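Local coordinates for protein scavenger receptor with C-type lectin type I (Homo sapiens, PDB 2OX8) that recognises cell-surface carbohydrates, binding the leukocyte glycan Lewis(x) through a C-type lectin domain, and probably serves as a scavenger receptor, at residues Ile64-Trp75 and His100-Leu109. Sequence-based numbering, arbitrary orientation.
Sequences IGLTDSERENEW and HGPGEDCAGL. With ZN (zinc ion), chain H.
Ile-64 opens the antiparallel pairing: its N gives a nearly straight hydrogen bond (175°) to Ala-107 O at 3.1 Å, while its CG2 methyl rests on Leu-109 CB. Two residues on, Leu-66 O receives Ala-107 N, and the methyl of Ala-107 packs against Leu-66 CB. Thr-67 faces Cys-106 as a non-hydrogen-bonded pair, and the ladder ends with Asp-68 N donating to Asp-105 O at 3.3 Å. Beyond it both segments contribute ligands to a zinc ion. Asp-68 chelates the zinc with both oxygens, OD2 at 2.0 Å, and Glu-72, its chain bent at chi2 (52°), brings OE1 to 2.4 Å from the metal, with OE2 a longer and less certain ligand. From the other segment come Asp-105 OD1 and His-100 NE2, the latter 2.2 Å from the zinc. Trp-75 turns an edge toward the His-100 face in an offset edge-to-face pair (planes at 74°), CZ2 lying 3.4 Å from His-100 CE1; Pro-93 O, hydrogen-bonded to ND1, further fixes that imidazole. The site probably corresponds to an auxiliary cation site of C-type lectin domains. Strand 106-109 lies between strands 62-67 and 115-118, with Phe-26 of helix 26-35 against Thr-67 and Cys-106, and Trp-115 beside Ile-64 and Leu-66.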
ATOM      1  N   ILE A  64      -1.559   0.889   0.128  1.00 18.39           N
ATOM      2  CA  ILE A  64      -0.450   0.245  -0.574  1.00 16.81           C
ATOM      3  C   ILE A  64      -1.048  -0.346  -1.869  1.00 16.64           C
ATOM      4  O   ILE A  64      -2.263  -0.514  -1.964  1.00 17.79           O
ATOM      5  CB  ILE A  64       0.239  -0.828   0.299  1.00 16.34           C
ATOM      6  CG1 ILE A  64      -0.732  -1.934   0.721  1.00 17.47           C
ATOM      7  CG2 ILE A  64       0.794  -0.171   1.530  1.00 16.76           C
ATOM      8  CD1 ILE A  64      -0.054  -3.054   1.562  1.00 11.77           C
ATOM      9  N   GLY A  65      -0.224  -0.627  -2.872  1.00 16.11           N
ATOM     10  CA  GLY A  65      -0.761  -1.130  -4.132  1.00 18.78           C
ATOM     11  C   GLY A  65      -1.136  -2.604  -4.120  1.00 19.62           C
ATOM     12  O   GLY A  65      -0.598  -3.398  -4.892  1.00 18.17           O
ATOM     13  N   LEU A  66      -2.071  -2.958  -3.246  1.00 18.43           N
ATOM     14  CA  LEU A  66      -2.499  -4.333  -3.085  1.00 19.93           C
ATOM     15  C   LEU A  66      -4.006  -4.358  -3.062  1.00 23.22           C
ATOM     16  O   LEU A  66      -4.645  -3.569  -2.348  1.00 23.89           O
ATOM     17  CB  LEU A  66      -1.938  -4.900  -1.778  1.00 18.83           C
ATOM     18  CG  LEU A  66      -2.133  -6.388  -1.473  1.00 20.46           C
ATOM     19  CD1 LEU A  66      -1.710  -7.244  -2.665  1.00 16.20           C
ATOM     20  CD2 LEU A  66      -1.321  -6.751  -0.225  1.00 16.77           C
ATOM     21  N   THR A  67      -4.570  -5.266  -3.852  1.00 23.37           N
ATOM     22  CA  THR A  67      -6.012  -5.390  -3.970  1.00 24.81           C
ATOM     23  C   THR A  67      -6.427  -6.817  -4.324  1.00 23.89           C
ATOM     24  O   THR A  67      -5.597  -7.625  -4.755  1.00 18.63           O
ATOM     25  CB  THR A  67      -6.516  -4.439  -5.071  1.00 28.90           C
ATOM     26  OG1 THR A  67      -5.953  -4.828  -6.335  1.00 29.55           O
ATOM     27  CG2 THR A  67      -6.072  -3.004  -4.772  1.00 28.69           C
ATOM     28  N   ASP A  68      -7.706  -7.125  -4.125  1.00 25.18           N
ATOM     29  CA  ASP A  68      -8.225  -8.450  -4.474  1.00 30.07           C
ATOM     30  C   ASP A  68      -9.443  -8.295  -5.393  1.00 33.43           C
ATOM     31  O   ASP A  68     -10.099  -9.271  -5.752  1.00 34.71           O
ATOM     32  CB  ASP A  68      -8.583  -9.252  -3.213  1.00 29.05           C
ATOM     33  CG  ASP A  68      -9.952  -8.911  -2.656  1.00 28.43           C
ATOM     34  OD1 ASP A  68     -10.334  -7.719  -2.682  1.00 25.36           O
ATOM     35  OD2 ASP A  68     -10.641  -9.844  -2.178  1.00 27.36           O
ATOM     36  N   SER A  69      -9.701  -7.051  -5.787  1.00 36.72           N
ATOM     37  CA  SER A  69     -10.811  -6.686  -6.656  1.00 41.16           C
ATOM     38  C   SER A  69     -10.902  -7.426  -7.999  1.00 43.72           C
ATOM     39  O   SER A  69     -12.000  -7.630  -8.514  1.00 45.72           O
ATOM     40  CB  SER A  69     -10.778  -5.178  -6.917  1.00 41.21           C
ATOM     41  OG  SER A  69      -9.589  -4.806  -7.594  1.00 42.97           O
ATOM     42  N   GLU A  70      -9.774  -7.811  -8.586  1.00 45.85           N
ATOM     43  CA  GLU A  70      -9.823  -8.528  -9.861  1.00 48.65           C
ATOM     44  C   GLU A  70     -10.559  -9.849  -9.619  1.00 49.67           C
ATOM     45  O   GLU A  70     -11.533 -10.172 -10.299  1.00 49.46           O
ATOM     46  CB  GLU A  70      -8.410  -8.826 -10.381  1.00 50.51           C
ATOM     47  CG  GLU A  70      -8.372  -9.310 -11.832  1.00 55.04           C
ATOM     48  CD  GLU A  70      -7.420 -10.488 -12.063  1.00 58.18           C
ATOM     49  OE1 GLU A  70      -6.236 -10.407 -11.652  1.00 58.50           O
ATOM     50  OE2 GLU A  70      -7.860 -11.496 -12.669  1.00 56.86           O
ATOM     51  N   ARG A  71     -10.072 -10.600  -8.634  1.00 50.83           N
ATOM     52  CA  ARG A  71     -10.640 -11.888  -8.254  1.00 51.65           C
ATOM     53  C   ARG A  71     -10.626 -12.005  -6.734  1.00 50.45           C
ATOM     54  O   ARG A  71      -9.566 -12.140  -6.130  1.00 49.59           O
ATOM     55  CB  ARG A  71      -9.809 -13.027  -8.837  1.00 54.18           C
ATOM     56  CG  ARG A  71      -9.641 -12.994 -10.334  1.00 57.73           C
ATOM     57  CD  ARG A  71      -8.634 -14.051 -10.738  1.00 61.50           C
ATOM     58  NE  ARG A  71      -8.242 -13.963 -12.139  1.00 63.34           N
ATOM     59  CZ  ARG A  71      -7.174 -14.570 -12.643  1.00 64.44           C
ATOM     60  NH1 ARG A  71      -6.395 -15.307 -11.856  1.00 64.47           N
ATOM     61  NH2 ARG A  71      -6.889 -14.444 -13.933  1.00 65.47           N
ATOM     62  N   GLU A  72     -11.807 -11.971  -6.125  1.00 50.16           N
ATOM     63  CA  GLU A  72     -11.941 -12.062  -4.673  1.00 49.78           C
ATOM     64  C   GLU A  72     -10.995 -13.070  -4.000  1.00 48.48           C
ATOM     65  O   GLU A  72     -10.827 -14.197  -4.464  1.00 47.57           O
ATOM     66  CB  GLU A  72     -13.390 -12.390  -4.321  1.00 51.48           C
ATOM     67  CG  GLU A  72     -13.712 -12.272  -2.843  1.00 55.42           C
ATOM     68  CD  GLU A  72     -13.296 -10.934  -2.257  1.00 56.11           C
ATOM     69  OE1 GLU A  72     -13.602  -9.879  -2.862  1.00 54.38           O
ATOM     70  OE2 GLU A  72     -12.667 -10.946  -1.181  1.00 57.69           O
ATOM     71  N   ASN A  73     -10.376 -12.630  -2.905  1.00 47.21           N
ATOM     72  CA  ASN A  73      -9.436 -13.430  -2.117  1.00 45.94           C
ATOM     73  C   ASN A  73      -8.117 -13.756  -2.806  1.00 44.31           C
ATOM     74  O   ASN A  73      -7.279 -14.454  -2.234  1.00 42.91           O
ATOM     75  CB  ASN A  73     -10.087 -14.731  -1.656  1.00 47.57           C
ATOM     76  CG  ASN A  73     -11.457 -14.512  -1.064  1.00 50.05           C
ATOM     77  OD1 ASN A  73     -11.655 -13.618  -0.238  1.00 51.58           O
ATOM     78  ND2 ASN A  73     -12.418 -15.337  -1.478  1.00 51.19           N
ATOM     79  N   GLU A  74      -7.939 -13.266  -4.031  1.00 42.76           N
ATOM     80  CA  GLU A  74      -6.702 -13.494  -4.792  1.00 42.47           C
ATOM     81  C   GLU A  74      -5.950 -12.150  -4.796  1.00 39.85           C
ATOM     82  O   GLU A  74      -5.941 -11.421  -5.799  1.00 40.20           O
ATOM     83  CB  GLU A  74      -7.055 -13.954  -6.223  1.00 45.29           C
ATOM     84  CG  GLU A  74      -5.910 -14.567  -7.050  1.00 49.70           C
ATOM     85  CD  GLU A  74      -6.390 -15.124  -8.401  1.00 53.01           C
ATOM     86  OE1 GLU A  74      -5.558 -15.343  -9.318  1.00 53.03           O
ATOM     87  OE2 GLU A  74      -7.611 -15.352  -8.540  1.00 55.78           O
ATOM     88  N   TRP A  75      -5.332 -11.831  -3.660  1.00 35.34           N
ATOM     89  CA  TRP A  75      -4.620 -10.565  -3.488  1.00 31.85           C
ATOM     90  C   TRP A  75      -3.396 -10.439  -4.357  1.00 30.62           C
ATOM     91  O   TRP A  75      -2.556 -11.339  -4.399  1.00 30.87           O
ATOM     92  CB  TRP A  75      -4.264 -10.336  -2.001  1.00 28.36           C
ATOM     93  CG  TRP A  75      -5.503 -10.125  -1.176  1.00 24.17           C
ATOM     94  CD1 TRP A  75      -6.447 -11.071  -0.874  1.00 24.14           C
ATOM     95  CD2 TRP A  75      -6.058  -8.865  -0.759  1.00 22.57           C
ATOM     96  NE1 TRP A  75      -7.556 -10.478  -0.325  1.00 23.37           N
ATOM     97  CE2 TRP A  75      -7.349  -9.129  -0.239  1.00 19.44           C
ATOM     98  CE3 TRP A  75      -5.594  -7.541  -0.782  1.00 21.30           C
ATOM     99  CZ2 TRP A  75      -8.181  -8.122   0.250  1.00 17.81           C
ATOM    100  CZ3 TRP A  75      -6.424  -6.535  -0.292  1.00 20.88           C
ATOM    101  CH2 TRP A  75      -7.706  -6.833   0.217  1.00 21.13           C
ATOM    102  N   HIS A 100     -13.502 -11.164   4.168  1.00 36.83           N
ATOM    103  CA  HIS A 100     -13.823  -9.758   4.409  1.00 37.43           C
ATOM    104  C   HIS A 100     -15.119  -9.429   3.676  1.00 38.62           C
ATOM    105  O   HIS A 100     -15.586 -10.210   2.844  1.00 36.81           O
ATOM    106  CB  HIS A 100     -12.691  -8.820   3.960  1.00 35.37           C
ATOM    107  CG  HIS A 100     -12.223  -9.047   2.558  1.00 32.24           C
ATOM    108  ND1 HIS A 100     -11.207  -9.923   2.248  1.00 30.50           N
ATOM    109  CD2 HIS A 100     -12.630  -8.510   1.383  1.00 29.79           C
ATOM    110  CE1 HIS A 100     -11.008  -9.916   0.942  1.00 30.18           C
ATOM    111  NE2 HIS A 100     -11.859  -9.067   0.394  1.00 26.51           N
ATOM    112  N   GLY A 101     -15.703  -8.280   3.989  1.00 40.67           N
ATOM    113  CA  GLY A 101     -16.956  -7.914   3.363  1.00 43.39           C
ATOM    114  C   GLY A 101     -16.760  -7.150   2.081  1.00 45.51           C
ATOM    115  O   GLY A 101     -15.625  -6.849   1.707  1.00 47.93           O
ATOM    116  N   PRO A 102     -17.854  -6.829   1.375  1.00 46.12           N
ATOM    117  CA  PRO A 102     -17.799  -6.081   0.115  1.00 46.47           C
ATOM    118  C   PRO A 102     -17.172  -4.704   0.321  1.00 47.43           C
ATOM    119  O   PRO A 102     -17.320  -4.094   1.384  1.00 47.53           O
ATOM    120  CB  PRO A 102     -19.266  -5.990  -0.293  1.00 46.36           C
ATOM    121  CG  PRO A 102     -19.979  -5.992   1.031  1.00 46.52           C
ATOM    122  CD  PRO A 102     -19.248  -7.077   1.778  1.00 45.21           C
ATOM    123  N   GLY A 103     -16.463  -4.228  -0.698  1.00 47.63           N
ATOM    124  CA  GLY A 103     -15.829  -2.928  -0.607  1.00 47.85           C
ATOM    125  C   GLY A 103     -14.436  -2.951  -0.006  1.00 47.23           C
ATOM    126  O   GLY A 103     -13.546  -2.246  -0.474  1.00 47.28           O
ATOM    127  N   GLU A 104     -14.239  -3.758   1.033  1.00 46.66           N
ATOM    128  CA  GLU A 104     -12.933  -3.843   1.688  1.00 45.36           C
ATOM    129  C   GLU A 104     -11.996  -4.700   0.850  1.00 42.56           C
ATOM    130  O   GLU A 104     -11.552  -5.761   1.275  1.00 41.02           O
ATOM    131  CB  GLU A 104     -13.080  -4.454   3.081  1.00 46.51           C
ATOM    132  CG  GLU A 104     -14.441  -4.230   3.700  1.00 48.99           C
ATOM    133  CD  GLU A 104     -14.449  -4.527   5.172  1.00 50.06           C
ATOM    134  OE1 GLU A 104     -13.873  -5.565   5.559  1.00 51.41           O
ATOM    135  OE2 GLU A 104     -15.032  -3.723   5.935  1.00 50.34           O
ATOM    136  N   ASP A 105     -11.685  -4.218  -0.345  1.00 40.84           N
ATOM    137  CA  ASP A 105     -10.826  -4.956  -1.255  1.00 38.05           C
ATOM    138  C   ASP A 105      -9.542  -4.184  -1.555  1.00 38.91           C
ATOM    139  O   ASP A 105      -8.834  -4.485  -2.514  1.00 40.10           O
ATOM    140  CB  ASP A 105     -11.617  -5.239  -2.533  1.00 33.93           C
ATOM    141  CG  ASP A 105     -12.994  -5.859  -2.245  1.00 29.46           C
ATOM    142  OD1 ASP A 105     -13.044  -7.038  -1.865  1.00 17.45           O
ATOM    143  OD2 ASP A 105     -14.025  -5.158  -2.382  1.00 29.38           O
ATOM    144  N   CYS A 106      -9.245  -3.196  -0.713  1.00 39.27           N
ATOM    145  CA  CYS A 106      -8.058  -2.358  -0.867  1.00 38.53           C
ATOM    146  C   CYS A 106      -7.222  -2.359   0.410  1.00 36.64           C
ATOM    147  O   CYS A 106      -7.700  -1.954   1.469  1.00 36.63           O
ATOM    148  CB  CYS A 106      -8.473  -0.924  -1.208  1.00 41.68           C
ATOM    149  SG  CYS A 106      -9.381  -0.774  -2.783  1.00 47.72           S
ATOM    150  N   ALA A 107      -5.970  -2.802   0.309  1.00 33.63           N
ATOM    151  CA  ALA A 107      -5.092  -2.854   1.471  1.00 31.32           C
ATOM    152  C   ALA A 107      -4.350  -1.543   1.793  1.00 29.44           C
ATOM    153  O   ALA A 107      -4.145  -0.680   0.940  1.00 27.04           O
ATOM    154  CB  ALA A 107      -4.085  -3.993   1.306  1.00 31.75           C
ATOM    155  N   GLY A 108      -3.961  -1.420   3.056  1.00 27.58           N
ATOM    156  CA  GLY A 108      -3.247  -0.259   3.525  1.00 26.17           C
ATOM    157  C   GLY A 108      -2.346  -0.684   4.669  1.00 27.86           C
ATOM    158  O   GLY A 108      -2.626  -1.660   5.374  1.00 25.28           O
ATOM    159  N   LEU A 109      -1.254   0.050   4.837  1.00 27.48           N
ATOM    160  CA  LEU A 109      -0.273  -0.214   5.873  1.00 29.88           C
ATOM    161  C   LEU A 109      -0.699   0.608   7.076  1.00 31.66           C
ATOM    162  O   LEU A 109      -1.198   1.723   6.915  1.00 33.30           O
ATOM    163  CB  LEU A 109       1.096   0.259   5.380  1.00 31.68           C
ATOM    164  CG  LEU A 109       2.446  -0.205   5.931  1.00 32.16           C
ATOM    165  CD1 LEU A 109       3.520   0.719   5.374  1.00 29.81           C
ATOM    166  CD2 LEU A 109       2.475  -0.153   7.441  1.00 35.86           C
TER
HETATM  167 ZN    ZN H   4     -12.067  -8.487  -1.696  1.00 34.38          ZN